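Local coordinates for protein putative gamma-hydroxymuconic semialdehyde dehydrogenase (Pseudomonas, PDB 4GO3) that probably oxidises gamma-hydroxymuconic semialdehyde to the corresponding acid with a nicotinamide cofactor, as a member of the aldehyde dehydrogenase family, at residues A[326-329]-A[330-334]; A[71-74]-A[75-78]; A[416-419]-A[420-424]; A[57-61]-A[62-66]. The protein carries 2 engineered substitutions. All coordinates share one frame; numbering follows the deposited sequence.

In the fold
All four contacts are local, made between neighbouring turns of a helix or around its start. Contacts 2 and 4 are partly buried and share helix 61-77: contact 4 builds its beginning and contact 2 its last turns, with centres about 19 Å apart. Contacts 1 and 3 lie at the surface on other helices, contact 3 opening the helix of a beta-alpha-beta unit and reaching the second subunit. Each has a prominent arginine, used differently. In contact 1 Arg329 pairs with Asp330 beside NAD+-binding Arg328; in contact 2 Arg74 pairs with a glutamate; in contact 3 Arg420 leaves for acids distant in sequence; in contact 4 Arg64 is met by backbone carbonyls.

Contact 1: A[326-329]-A[330-334]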
ATOM      1  N   ALA A 326     -17.358  -7.117 -27.975  1.00 36.58           N
ATOM      2  CA  ALA A 326     -17.494  -8.357 -28.727  1.00 34.91           C
ATOM      3  C   ALA A 326     -16.566  -9.429 -28.171  1.00 38.29           C
ATOM      4  O   ALA A 326     -16.946 -10.586 -28.034  1.00 41.60           O
ATOM      5  CB  ALA A 326     -17.202  -8.119 -30.172  1.00 29.53           C
ATOM      6  N   LEU A 327     -15.343  -9.055 -27.866  1.00 36.56           N
ATOM      7  CA  LEU A 327     -14.442  -9.974 -27.212  1.00 37.89           C
ATOM      8  C   LEU A 327     -15.024 -10.517 -25.891  1.00 40.97           C
ATOM      9  O   LEU A 327     -15.039 -11.714 -25.691  1.00 42.54           O
ATOM     10  CB  LEU A 327     -13.080  -9.317 -27.008  1.00 49.15           C
ATOM     11  CG  LEU A 327     -11.804 -10.108 -27.273  1.00 64.09           C
ATOM     12  CD1 LEU A 327     -10.922 -10.015 -26.055  1.00 72.44           C
ATOM     13  CD2 LEU A 327     -12.088 -11.551 -27.609  1.00 51.43           C
ATOM     14  N   ARG A 328     -15.471  -9.648 -25.001  1.00 54.78           N
ATOM     15  CA  ARG A 328     -16.086 -10.129 -23.786  1.00 52.95           C
ATOM     16  C   ARG A 328     -17.103 -11.179 -24.173  1.00 46.09           C
ATOM     17  O   ARG A 328     -17.064 -12.296 -23.687  1.00 48.50           O
ATOM     18  CB  ARG A 328     -16.764  -8.995 -23.036  1.00 52.94           C
ATOM     19  CG  ARG A 328     -16.913  -9.255 -21.566  1.00 50.68           C
ATOM     20  CD  ARG A 328     -16.278 -10.548 -21.220  1.00 44.26           C
ATOM     21  NE  ARG A 328     -15.260 -10.374 -20.211  1.00 63.56           N
ATOM     22  CZ  ARG A 328     -13.969 -10.279 -20.471  1.00 92.39           C
ATOM     23  NH1 ARG A 328     -13.550 -10.346 -21.720  1.00 87.28           N
ATOM     24  NH2 ARG A 328     -13.098 -10.122 -19.483  1.00 81.89           N
ATOM     25  N   ARG A 329     -18.010 -10.827 -25.063  1.00 23.03           N
ATOM     26  CA  ARG A 329     -19.015 -11.759 -25.491  1.00 31.58           C
ATOM     27  C   ARG A 329     -18.403 -13.100 -25.830  1.00 35.80           C
ATOM     28  O   ARG A 329     -18.893 -14.135 -25.428  1.00 34.54           O
ATOM     29  CB  ARG A 329     -19.747 -11.203 -26.691  1.00 24.76           C
ATOM     30  CG  ARG A 329     -20.915 -12.026 -27.088  1.00 32.29           C
ATOM     31  CD  ARG A 329     -20.572 -12.853 -28.285  1.00 53.02           C
ATOM     32  NE  ARG A 329     -19.987 -12.067 -29.361  1.00 52.37           N
ATOM     33  CZ  ARG A 329     -20.693 -11.339 -30.212  1.00 47.79           C
ATOM     34  NH1 ARG A 329     -22.008 -11.292 -30.104  1.00 33.10           N
ATOM     35  NH2 ARG A 329     -20.089 -10.654 -31.167  1.00 46.90           N
ATOM     36  N   ASP A 330     -17.315 -13.075 -26.573  1.00 48.27           N
ATOM     37  CA  ASP A 330     -16.760 -14.268 -27.137  1.00 47.23           C
ATOM     38  C   ASP A 330     -16.205 -15.093 -26.051  1.00 53.43           C
ATOM     39  O   ASP A 330     -16.144 -16.292 -26.139  1.00 58.16           O
ATOM     40  CB  ASP A 330     -15.620 -13.930 -28.079  1.00 61.08           C
ATOM     41  CG  ASP A 330     -16.064 -13.207 -29.309  1.00 64.14           C
ATOM     42  OD1 ASP A 330     -17.250 -12.939 -29.442  1.00 65.15           O
ATOM     43  OD2 ASP A 330     -15.226 -12.886 -30.143  1.00 56.15           O
ATOM     44  N   ARG A 331     -15.731 -14.427 -25.019  1.00 77.74           N
ATOM     45  CA  ARG A 331     -15.086 -15.113 -23.939  1.00 73.14           C
ATOM     46  C   ARG A 331     -16.123 -15.731 -23.072  1.00 77.48           C
ATOM     47  O   ARG A 331     -15.954 -16.825 -22.607  1.00 83.17           O
ATOM     48  CB  ARG A 331     -14.258 -14.149 -23.125  1.00 54.98           C
ATOM     49  CG  ARG A 331     -12.853 -13.959 -23.637  1.00 55.14           C
ATOM     50  CD  ARG A 331     -12.145 -12.929 -22.803  1.00 54.57           C
ATOM     51  NE  ARG A 331     -11.838 -13.442 -21.479  1.00 54.46           N
ATOM     52  CZ  ARG A 331     -10.649 -13.897 -21.130  1.00 54.73           C
ATOM     53  NH1 ARG A 331      -9.669 -13.895 -22.003  1.00 55.06           N
ATOM     54  NH2 ARG A 331     -10.436 -14.343 -19.912  1.00 54.75           N
ATOM     55  N   VAL A 332     -17.208 -15.024 -22.843  1.00 39.66           N
ATOM     56  CA  VAL A 332     -18.239 -15.524 -21.995  1.00 40.37           C
ATOM     57  C   VAL A 332     -18.816 -16.760 -22.621  1.00 46.63           C
ATOM     58  O   VAL A 332     -19.050 -17.713 -21.955  1.00 45.66           O
ATOM     59  CB  VAL A 332     -19.312 -14.488 -21.782  1.00 44.48           C
ATOM     60  CG1 VAL A 332     -20.457 -15.071 -21.037  1.00 31.75           C
ATOM     61  CG2 VAL A 332     -18.752 -13.343 -21.065  1.00 35.05           C
ATOM     62  N   LEU A 333     -19.048 -16.741 -23.914  1.00 35.51           N
ATOM     63  CA  LEU A 333     -19.533 -17.924 -24.609  1.00 34.72           C
ATOM     64  C   LEU A 333     -18.542 -19.083 -24.472  1.00 37.66           C
ATOM     65  O   LEU A 333     -18.931 -20.217 -24.186  1.00 39.20           O
ATOM     66  CB  LEU A 333     -19.839 -17.613 -26.075  1.00 31.87           C
ATOM     67  CG  LEU A 333     -20.930 -16.551 -26.240  1.00 36.15           C
ATOM     68  CD1 LEU A 333     -21.225 -16.290 -27.688  1.00 29.94           C
ATOM     69  CD2 LEU A 333     -22.189 -16.979 -25.536  1.00 36.31           C
ATOM     70  N   SER A 334     -17.263 -18.797 -24.666  1.00 44.61           N
ATOM     71  CA  SER A 334     -16.236 -19.799 -24.415  1.00 52.93           C
ATOM     72  C   SER A 334     -16.420 -20.420 -23.039  1.00 57.74           C
ATOM     73  O   SER A 334     -16.495 -21.638 -22.922  1.00 63.26           O
ATOM     74  CB  SER A 334     -14.839 -19.190 -24.514  1.00 55.95           C
ATOM     75  OG  SER A 334     -14.762 -18.337 -25.636  1.00 64.01           O
TER
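Arg329 bends round to Asp330, the next residue along the helix, and NE gives OD1 a salt-bridging hydrogen bond of 2.9 Å. The carboxylate oxygen sits at the edge of the guanidinium, in its plane, and the two flat groups are only 10° apart. With CG anti to the backbone N (chi1 -173°) and further bends at chi2 and chi3, the arginine chain passes Leu333 on the way, CD lying 3.5 Å from Leu333 CD1. The more closely packed side belongs to Val332, the one buried residue here: its CG2 meets Arg328 CD at 3.7 Å, the two side chains crossing at about a right angle. Beneath them the backbone is well formed, Val332 N reaching Arg328 O at 2.9 Å and Leu333 N reaching Arg329 O at 3.0 Å, the latter almost straight. The side of Leu327 and Arg331 is looser, both being exposed; Asp330 is exposed too, although bridged. Arg331 lies along this side with NE over one face of the Arg328 guanidinium, 3.5 Å from Arg328 NH1, two like charges close together. Arg328 is known to bind NAD+, though none is bound here, and its side chain also touches Trp148, another cofactor residue. This is the opening of helix 326-341, held among loops through Leu323, Phe362 and Phe383; next in the chain comes 345-348, an outermost strand, within this chain, of the seven-stranded sheet.

Contact 2: A[71-74]-A[75-78]; sequences LADR and IEEC
Leu71 meets Ile75 one turn on, CG to CD1 at 3.7 Å, and both side chains continue into Leu187 of helix 179-191 and Phe109 of helix 94-113. CG of Leu71 lies opposite its backbone N (chi1 -178°), which brings it against the Ile75 methyl, the two side chains crossing at a slant. Ala72 contributes its carbonyl: O accepts from Glu76 N at 2.9 Å. At Asp73 the helix turns to an acidic face, with OD1 standing 4.0 Å from Glu76 OE2. That neighbourhood of like charges is answered from outside, since Arg110 forms salt bridges to both carboxylates. Arg74 then carries most of the polar contact. Its NH1 donates to Glu77 OE1 at 2.7 Å, on the anti side of OE1 but 23° out of the plane of a carboxylate that is itself turned 77° from the guanidinium. Cys78 SG lies over the centre of one guanidinium face, 3.4 Å above it, while NE has a weak, long ion pair with Glu190. With a leucine in place of Arg74, Glu77 would probably be left without its mate in this contact and Cys78 SG without the flat group beneath it. Cys78 N still bonds to Arg74 O at 3.0 Å, but the residue itself leaves helical backbone angles and stands as N-cap to helix 79-90. The whole is an amphipathic helix end, with Leu71 and Ile75 packed on helices 94-113 and 179-191, an acidic pair held by Arg110, and an i to i+3 salt bridge in the last turn.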
ATOM      1  N   LEU A  71     -19.419  19.496  -8.819  1.00 31.42           N
ATOM      2  CA  LEU A  71     -19.391  18.460  -9.842  1.00 31.40           C
ATOM      3  C   LEU A  71     -20.548  17.490  -9.687  1.00 31.86           C
ATOM      4  O   LEU A  71     -21.207  17.142 -10.661  1.00 35.75           O
ATOM      5  CB  LEU A  71     -18.067  17.697  -9.831  1.00 32.03           C
ATOM      6  CG  LEU A  71     -17.970  16.629 -10.925  1.00 28.46           C
ATOM      7  CD1 LEU A  71     -17.985  17.284 -12.290  1.00 26.76           C
ATOM      8  CD2 LEU A  71     -16.728  15.829 -10.736  1.00 30.08           C
ATOM      9  N   ALA A  72     -20.788  17.051  -8.461  1.00 20.90           N
ATOM     10  CA  ALA A  72     -21.909  16.155  -8.193  1.00 21.88           C
ATOM     11  C   ALA A  72     -23.203  16.770  -8.718  1.00 24.74           C
ATOM     12  O   ALA A  72     -23.958  16.122  -9.437  1.00 24.72           O
ATOM     13  CB  ALA A  72     -22.013  15.850  -6.687  1.00 20.02           C
ATOM     14  N   ASP A  73     -23.464  18.013  -8.344  1.00 30.13           N
ATOM     15  CA  ASP A  73     -24.676  18.698  -8.759  1.00 36.45           C
ATOM     16  C   ASP A  73     -24.730  18.725 -10.264  1.00 41.35           C
ATOM     17  O   ASP A  73     -25.710  18.332 -10.856  1.00 42.68           O
ATOM     18  CB  ASP A  73     -24.712  20.130  -8.232  1.00 35.97           C
ATOM     19  CG  ASP A  73     -25.120  20.221  -6.782  1.00 50.75           C
ATOM     20  OD1 ASP A  73     -25.605  19.234  -6.221  1.00 44.54           O
ATOM     21  OD2 ASP A  73     -24.938  21.295  -6.199  1.00 51.75           O
ATOM     22  N   ARG A  74     -23.656  19.191 -10.876  1.00 37.93           N
ATOM     23  CA  ARG A  74     -23.576  19.286 -12.318  1.00 39.17           C
ATOM     24  C   ARG A  74     -23.815  17.949 -12.970  1.00 44.48           C
ATOM     25  O   ARG A  74     -24.409  17.870 -14.026  1.00 45.31           O
ATOM     26  CB  ARG A  74     -22.215  19.822 -12.732  1.00 45.21           C
ATOM     27  CG  ARG A  74     -22.109  20.152 -14.194  1.00 44.55           C
ATOM     28  CD  ARG A  74     -23.075  21.223 -14.568  1.00 49.15           C
ATOM     29  NE  ARG A  74     -23.006  21.563 -15.979  1.00 63.01           N
ATOM     30  CZ  ARG A  74     -24.066  21.761 -16.748  1.00 66.45           C
ATOM     31  NH1 ARG A  74     -25.278  21.640 -16.251  1.00 48.32           N
ATOM     32  NH2 ARG A  74     -23.914  22.066 -18.017  1.00 70.36           N
ATOM     33  N   ILE A  75     -23.333  16.894 -12.337  1.00 31.26           N
ATOM     34  CA  ILE A  75     -23.505  15.557 -12.866  1.00 30.12           C
ATOM     35  C   ILE A  75     -24.958  15.182 -12.820  1.00 30.51           C
ATOM     36  O   ILE A  75     -25.442  14.526 -13.709  1.00 40.65           O
ATOM     37  CB  ILE A  75     -22.669  14.517 -12.106  1.00 29.27           C
ATOM     38  CG1 ILE A  75     -21.248  14.497 -12.642  1.00 23.50           C
ATOM     39  CG2 ILE A  75     -23.272  13.149 -12.234  1.00 19.75           C
ATOM     40  CD1 ILE A  75     -20.303  13.870 -11.730  1.00 25.29           C
ATOM     41  N   GLU A  76     -25.629  15.662 -11.789  1.00 24.66           N
ATOM     42  CA  GLU A  76     -27.033  15.411 -11.595  1.00 27.77           C
ATOM     43  C   GLU A  76     -27.850  16.259 -12.547  1.00 28.71           C
ATOM     44  O   GLU A  76     -28.917  15.867 -12.961  1.00 30.12           O
ATOM     45  CB  GLU A  76     -27.405  15.644 -10.134  1.00 21.62           C
ATOM     46  CG  GLU A  76     -27.459  14.362  -9.332  1.00 31.66           C
ATOM     47  CD  GLU A  76     -27.243  14.566  -7.855  1.00 40.74           C
ATOM     48  OE1 GLU A  76     -27.328  13.589  -7.095  1.00 39.51           O
ATOM     49  OE2 GLU A  76     -26.988  15.697  -7.449  1.00 46.82           O
ATOM     50  N   GLU A  77     -27.328  17.412 -12.928  1.00 25.56           N
ATOM     51  CA  GLU A  77     -27.990  18.254 -13.912  1.00 34.91           C
ATOM     52  C   GLU A  77     -27.880  17.707 -15.321  1.00 30.87           C
ATOM     53  O   GLU A  77     -28.740  17.932 -16.137  1.00 39.98           O
ATOM     54  CB  GLU A  77     -27.383  19.642 -13.920  1.00 32.49           C
ATOM     55  CG  GLU A  77     -27.864  20.550 -12.879  1.00 34.51           C
ATOM     56  CD  GLU A  77     -27.072  21.796 -12.891  1.00 50.98           C
ATOM     57  OE1 GLU A  77     -26.152  21.870 -13.710  1.00 41.91           O
ATOM     58  OE2 GLU A  77     -27.365  22.698 -12.097  1.00 63.27           O
ATOM     59  N   CYS A  78     -26.794  17.022 -15.615  1.00 20.86           N
ATOM     60  CA  CYS A  78     -26.591  16.452 -16.923  1.00 30.59           C
ATOM     61  C   CYS A  78     -26.817  14.973 -16.868  1.00 29.64           C
ATOM     62  O   CYS A  78     -26.137  14.227 -17.530  1.00 29.29           O
ATOM     63  CB  CYS A  78     -25.165  16.691 -17.385  1.00 27.24           C
ATOM     64  SG  CYS A  78     -24.655  18.353 -17.335  1.00 36.00           S
TER

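Contact 3: A[416-419]-A[420-424]; sequences QNLA and RAHKM
Asn417 is the N-cap residue of helix 418-427, the helix of the beta-alpha-beta unit between strands 411-414 and 432-435, and its side chain packs against the root of Arg420. CB of Asn417 comes within 3.7 Å of Arg420 CB, and the two side chains cross at about a right angle. CG stands anti to the backbone N (chi1 -171°), a setting that lays the amide beside the first turn. An alanine at Asn417 removes the amide, and the aliphatic root of Arg420 would probably be left less covered. Two backbone bonds of the first turn are sound: Ala421 N reaches Asn417 O at 3.0 Å with an angle of 167° at the hydrogen, and Lys423 N reaches Ala419 O at 3.0 Å. Between them His422 N makes only weak bonds, to the carbonyls of Leu418 and Ala419. On another side of the turn Leu418 CD1 comes in at the edge of the His422 ring, in its plane, 3.7 Å from CD2. The ring also reaches the second subunit, where His422 ND1 is hydrogen-bonded to Tyr133 OH. Arg420 leads away from the N-terminal turn to salt bridges with Glu258, Asp259 and Asp395 and a cation-pi contact with Phe257. Here, then, is a helix start with an asparagine at the N-cap position, the first turn of the helix that connects parallel strands 411-414 and 432-435 in a beta-alpha-beta unit.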
ATOM      1  N   GLN A 416     -31.639 -15.858   8.243  1.00 39.09           N
ATOM      2  CA  GLN A 416     -32.150 -15.133   9.371  1.00 36.06           C
ATOM      3  C   GLN A 416     -31.486 -15.567  10.681  1.00 30.44           C
ATOM      4  O   GLN A 416     -31.865 -15.071  11.707  1.00 33.50           O
ATOM      5  CB  GLN A 416     -33.660 -15.285   9.433  1.00 28.51           C
ATOM      6  CG  GLN A 416     -34.193 -16.131   8.316  1.00 35.80           C
ATOM      7  CD  GLN A 416     -34.956 -15.342   7.310  1.00 61.05           C
ATOM      8  OE1 GLN A 416     -36.172 -15.332   7.321  1.00 70.86           O
ATOM      9  NE2 GLN A 416     -34.252 -14.683   6.421  1.00 67.74           N
ATOM     10  N   ASN A 417     -30.494 -16.461  10.647  1.00 29.02           N
ATOM     11  CA  ASN A 417     -29.791 -16.848  11.847  1.00 36.26           C
ATOM     12  C   ASN A 417     -28.706 -15.852  12.200  1.00 41.96           C
ATOM     13  O   ASN A 417     -27.778 -15.633  11.417  1.00 45.63           O
ATOM     14  CB  ASN A 417     -29.159 -18.226  11.676  1.00 42.34           C
ATOM     15  CG  ASN A 417     -28.595 -18.753  12.968  1.00 35.75           C
ATOM     16  OD1 ASN A 417     -29.344 -19.051  13.882  1.00 36.76           O
ATOM     17  ND2 ASN A 417     -27.274 -18.853  13.053  1.00 34.73           N
ATOM     18  N   LEU A 418     -28.810 -15.279  13.391  1.00 41.47           N
ATOM     19  CA  LEU A 418     -27.870 -14.267  13.854  1.00 35.03           C
ATOM     20  C   LEU A 418     -26.427 -14.764  13.857  1.00 31.14           C
ATOM     21  O   LEU A 418     -25.564 -14.209  13.176  1.00 35.88           O
ATOM     22  CB  LEU A 418     -28.281 -13.817  15.251  1.00 37.22           C
ATOM     23  CG  LEU A 418     -27.301 -12.913  15.969  1.00 35.66           C
ATOM     24  CD1 LEU A 418     -27.232 -11.600  15.215  1.00 30.08           C
ATOM     25  CD2 LEU A 418     -27.786 -12.739  17.413  1.00 26.95           C
ATOM     26  N   ALA A 419     -26.205 -15.809  14.592  1.00 37.09           N
ATOM     27  CA  ALA A 419     -24.914 -16.339  14.675  1.00 40.45           C
ATOM     28  C   ALA A 419     -24.403 -16.493  13.269  1.00 41.13           C
ATOM     29  O   ALA A 419     -23.525 -15.794  12.872  1.00 46.22           O
ATOM     30  CB  ALA A 419     -24.969 -17.633  15.393  1.00 33.43           C
ATOM     31  N   ARG A 420     -24.995 -17.407  12.523  1.00 35.18           N
ATOM     32  CA  ARG A 420     -24.561 -17.832  11.221  1.00 28.30           C
ATOM     33  C   ARG A 420     -24.122 -16.724  10.380  1.00 34.74           C
ATOM     34  O   ARG A 420     -23.073 -16.771   9.795  1.00 36.96           O
ATOM     35  CB  ARG A 420     -25.698 -18.479  10.519  1.00 27.86           C
ATOM     36  CG  ARG A 420     -25.310 -18.976   9.201  1.00 33.38           C
ATOM     37  CD  ARG A 420     -26.440 -19.564   8.510  1.00 34.21           C
ATOM     38  NE  ARG A 420     -26.587 -20.948   8.881  1.00 49.37           N
ATOM     39  CZ  ARG A 420     -27.722 -21.602   8.874  1.00 44.19           C
ATOM     40  NH1 ARG A 420     -28.808 -21.024   8.506  1.00 31.23           N
ATOM     41  NH2 ARG A 420     -27.747 -22.833   9.242  1.00 48.07           N
ATOM     42  N   ALA A 421     -24.956 -15.727  10.297  1.00 34.29           N
ATOM     43  CA  ALA A 421     -24.672 -14.505   9.551  1.00 32.67           C
ATOM     44  C   ALA A 421     -23.278 -13.949   9.867  1.00 37.41           C
ATOM     45  O   ALA A 421     -22.475 -13.745   8.959  1.00 43.15           O
ATOM     46  CB  ALA A 421     -25.736 -13.459   9.814  1.00 31.31           C
ATOM     47  N   HIS A 422     -22.984 -13.717  11.144  1.00 36.79           N
ATOM     48  CA  HIS A 422     -21.716 -13.103  11.508  1.00 35.05           C
ATOM     49  C   HIS A 422     -20.560 -14.079  11.433  1.00 41.27           C
ATOM     50  O   HIS A 422     -19.486 -13.725  10.948  1.00 44.66           O
ATOM     51  CB  HIS A 422     -21.804 -12.452  12.879  1.00 35.97           C
ATOM     52  CG  HIS A 422     -22.777 -11.324  12.926  1.00 37.96           C
ATOM     53  ND1 HIS A 422     -22.573 -10.141  12.245  1.00 35.78           N
ATOM     54  CD2 HIS A 422     -23.974 -11.200  13.548  1.00 39.73           C
ATOM     55  CE1 HIS A 422     -23.600  -9.333  12.456  1.00 38.93           C
ATOM     56  NE2 HIS A 422     -24.466  -9.955  13.239  1.00 39.98           N
ATOM     57  N   LYS A 423     -20.798 -15.304  11.825  1.00 31.53           N
ATOM     58  CA  LYS A 423     -19.763 -16.264  11.774  1.00 32.02           C
ATOM     59  C   LYS A 423     -19.229 -16.382  10.408  1.00 38.60           C
ATOM     60  O   LYS A 423     -18.059 -16.396  10.207  1.00 37.70           O
ATOM     61  CB  LYS A 423     -20.263 -17.579  12.207  1.00 24.23           C
ATOM     62  CG  LYS A 423     -19.136 -18.495  12.296  1.00 45.70           C
ATOM     63  CD  LYS A 423     -19.212 -19.402  13.452  1.00 68.97           C
ATOM     64  CE  LYS A 423     -19.165 -20.841  13.035  1.00101.88           C
ATOM     65  NZ  LYS A 423     -20.306 -21.567  13.630  1.00 66.75           N
ATOM     66  N   MET A 424     -20.133 -16.422   9.448  1.00 30.50           N
ATOM     67  CA  MET A 424     -19.757 -16.597   8.068  1.00 30.63           C
ATOM     68  C   MET A 424     -19.124 -15.360   7.471  1.00 36.05           C
ATOM     69  O   MET A 424     -18.113 -15.453   6.820  1.00 35.56           O
ATOM     70  CB  MET A 424     -20.963 -17.045   7.265  1.00 27.12           C
ATOM     71  CG  MET A 424     -21.518 -18.360   7.723  1.00 31.18           C
ATOM     72  SD  MET A 424     -20.706 -19.740   6.941  1.00 36.56           S
ATOM     73  CE  MET A 424     -20.721 -19.187   5.262  1.00 26.84           C
TER

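Contact 4: A[57-61]-A[62-66]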
ATOM      1  N   SER A  57      -2.996  21.435  -4.676  1.00 42.49           N
ATOM      2  CA  SER A  57      -2.814  20.867  -3.357  1.00 46.42           C
ATOM      3  C   SER A  57      -2.752  21.971  -2.335  1.00 50.09           C
ATOM      4  O   SER A  57      -2.822  21.730  -1.139  1.00 54.75           O
ATOM      5  CB  SER A  57      -1.549  20.018  -3.314  1.00 44.94           C
ATOM      6  OG  SER A  57      -0.430  20.734  -2.850  1.00 47.53           O
ATOM      7  N   ALA A  58      -2.635  23.191  -2.822  1.00 28.81           N
ATOM      8  CA  ALA A  58      -2.562  24.344  -1.963  1.00 35.49           C
ATOM      9  C   ALA A  58      -3.897  25.045  -1.963  1.00 38.84           C
ATOM     10  O   ALA A  58      -4.027  26.155  -1.495  1.00 36.22           O
ATOM     11  CB  ALA A  58      -1.506  25.259  -2.454  1.00 25.34           C
ATOM     12  N   LEU A  59      -4.902  24.386  -2.497  1.00 42.78           N
ATOM     13  CA  LEU A  59      -6.179  25.026  -2.686  1.00 41.84           C
ATOM     14  C   LEU A  59      -6.866  25.253  -1.377  1.00 61.35           C
ATOM     15  O   LEU A  59      -7.708  26.132  -1.256  1.00 80.91           O
ATOM     16  CB  LEU A  59      -7.077  24.180  -3.556  1.00 45.82           C
ATOM     17  CG  LEU A  59      -7.990  25.011  -4.415  1.00 51.46           C
ATOM     18  CD1 LEU A  59      -7.305  26.318  -4.589  1.00 49.14           C
ATOM     19  CD2 LEU A  59      -8.201  24.332  -5.727  1.00 42.22           C
ATOM     20  N   GLY A  60      -6.520  24.468  -0.379  1.00 39.03           N
ATOM     21  CA  GLY A  60      -7.266  24.572   0.869  1.00 42.88           C
ATOM     22  C   GLY A  60      -8.481  23.684   0.757  1.00 43.77           C
ATOM     23  O   GLY A  60      -9.398  23.956  -0.018  1.00 42.54           O
ATOM     24  N   ALA A  61      -8.507  22.626   1.540  1.00 33.63           N
ATOM     25  CA  ALA A  61      -9.461  21.553   1.372  1.00 31.09           C
ATOM     26  C   ALA A  61     -10.888  21.948   1.034  1.00 35.77           C
ATOM     27  O   ALA A  61     -11.539  21.277   0.262  1.00 33.56           O
ATOM     28  CB  ALA A  61      -9.437  20.678   2.572  1.00 31.79           C
ATOM     29  N   ALA A  62     -11.395  23.010   1.625  1.00 29.44           N
ATOM     30  CA  ALA A  62     -12.773  23.371   1.385  1.00 24.75           C
ATOM     31  C   ALA A  62     -13.006  23.686  -0.077  1.00 32.80           C
ATOM     32  O   ALA A  62     -14.091  23.483  -0.594  1.00 27.35           O
ATOM     33  CB  ALA A  62     -13.150  24.533   2.229  1.00 25.88           C
ATOM     34  N   GLU A  63     -11.972  24.187  -0.735  1.00 45.04           N
ATOM     35  CA  GLU A  63     -12.083  24.670  -2.098  1.00 41.19           C
ATOM     36  C   GLU A  63     -12.020  23.559  -3.118  1.00 48.71           C
ATOM     37  O   GLU A  63     -12.552  23.698  -4.201  1.00 48.22           O
ATOM     38  CB  GLU A  63     -10.998  25.691  -2.387  1.00 56.55           C
ATOM     39  CG  GLU A  63     -11.514  27.000  -2.930  1.00 76.65           C
ATOM     40  CD  GLU A  63     -13.015  27.118  -2.845  1.00 87.46           C
ATOM     41  OE1 GLU A  63     -13.524  27.460  -1.755  1.00 90.94           O
ATOM     42  OE2 GLU A  63     -13.679  26.875  -3.869  1.00 57.24           O
ATOM     43  N   ARG A  64     -11.401  22.445  -2.770  1.00 34.50           N
ATOM     44  CA  ARG A  64     -11.449  21.295  -3.633  1.00 23.67           C
ATOM     45  C   ARG A  64     -12.718  20.577  -3.339  1.00 23.46           C
ATOM     46  O   ARG A  64     -13.294  19.992  -4.212  1.00 33.12           O
ATOM     47  CB  ARG A  64     -10.286  20.375  -3.377  1.00 29.54           C
ATOM     48  CG  ARG A  64      -8.973  20.997  -3.610  1.00 22.21           C
ATOM     49  CD  ARG A  64      -7.917  20.018  -3.319  1.00 22.87           C
ATOM     50  NE  ARG A  64      -6.906  20.594  -2.470  1.00 30.38           N
ATOM     51  CZ  ARG A  64      -6.702  20.235  -1.220  1.00 32.51           C
ATOM     52  NH1 ARG A  64      -7.442  19.308  -0.665  1.00 32.84           N
ATOM     53  NH2 ARG A  64      -5.757  20.819  -0.528  1.00 50.73           N
ATOM     54  N   GLY A  65     -13.162  20.636  -2.097  1.00 25.96           N
ATOM     55  CA  GLY A  65     -14.455  20.078  -1.754  1.00 34.13           C
ATOM     56  C   GLY A  65     -15.611  20.746  -2.475  1.00 41.63           C
ATOM     57  O   GLY A  65     -16.461  20.068  -3.057  1.00 40.94           O
ATOM     58  N   ARG A  66     -15.603  22.067  -2.426  1.00 25.94           N
ATOM     59  CA  ARG A  66     -16.580  22.904  -3.069  1.00 26.85           C
ATOM     60  C   ARG A  66     -16.651  22.586  -4.546  1.00 26.53           C
ATOM     61  O   ARG A  66     -17.691  22.688  -5.157  1.00 27.80           O
ATOM     62  CB  ARG A  66     -16.188  24.362  -2.857  1.00 30.12           C
ATOM     63  CG  ARG A  66     -17.300  25.355  -2.985  1.00 44.61           C
ATOM     64  CD  ARG A  66     -16.924  26.467  -3.952  1.00 59.27           C
ATOM     65  NE  ARG A  66     -16.410  27.667  -3.292  1.00 78.11           N
ATOM     66  CZ  ARG A  66     -16.713  28.911  -3.655  1.00 91.66           C
ATOM     67  NH1 ARG A  66     -17.531  29.112  -4.669  1.00 78.70           N
ATOM     68  NH2 ARG A  66     -16.200  29.948  -3.007  1.00 77.39           N
TER
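The carbonyl O of Ala61 takes two backbone donors from the turn ahead: Gly65 N at 2.9 Å, in a sound helical bond, and Arg64 N at 3.3 Å, a weak one. One residue earlier Gly60 O receives Glu63 N at 2.7 Å, so the first turn closes on the loop that leads into it. Gly60 has a positive phi (86°), and at its backbone angles a side chain would run into the preceding carbonyl. Arg64 carries most of the side-chain contact. Its CG lies anti to the carbonyl carbon (chi1 -61°), and a bend at chi3 sends the guanidinium back over the Gly60-Ala61 peptide, with Ala61 N 3.7 Å above one face and toward its rim. On the way it slides past Leu59 in the opposite direction, Arg64 CG touching Leu59 CB at 3.7 Å. The buried cation is met by backbone oxygens: NH2 bonds weakly to Ser57 O at 3.1 Å, NE to Trp56 O and NH1, again weakly, to Ala164 O. Leu59 CG also rests on Glu63 CB at 3.7 Å, while the Glu63 carboxylate turns off to a salt bridge with Arg66, OE2 to NE 2.9 Å. Arg64 thus ties the start of helix 61-77 to the end of helix 39-57 and to the last residue of helix 151-164, while Ala61 and Ala62 lean on Asp117.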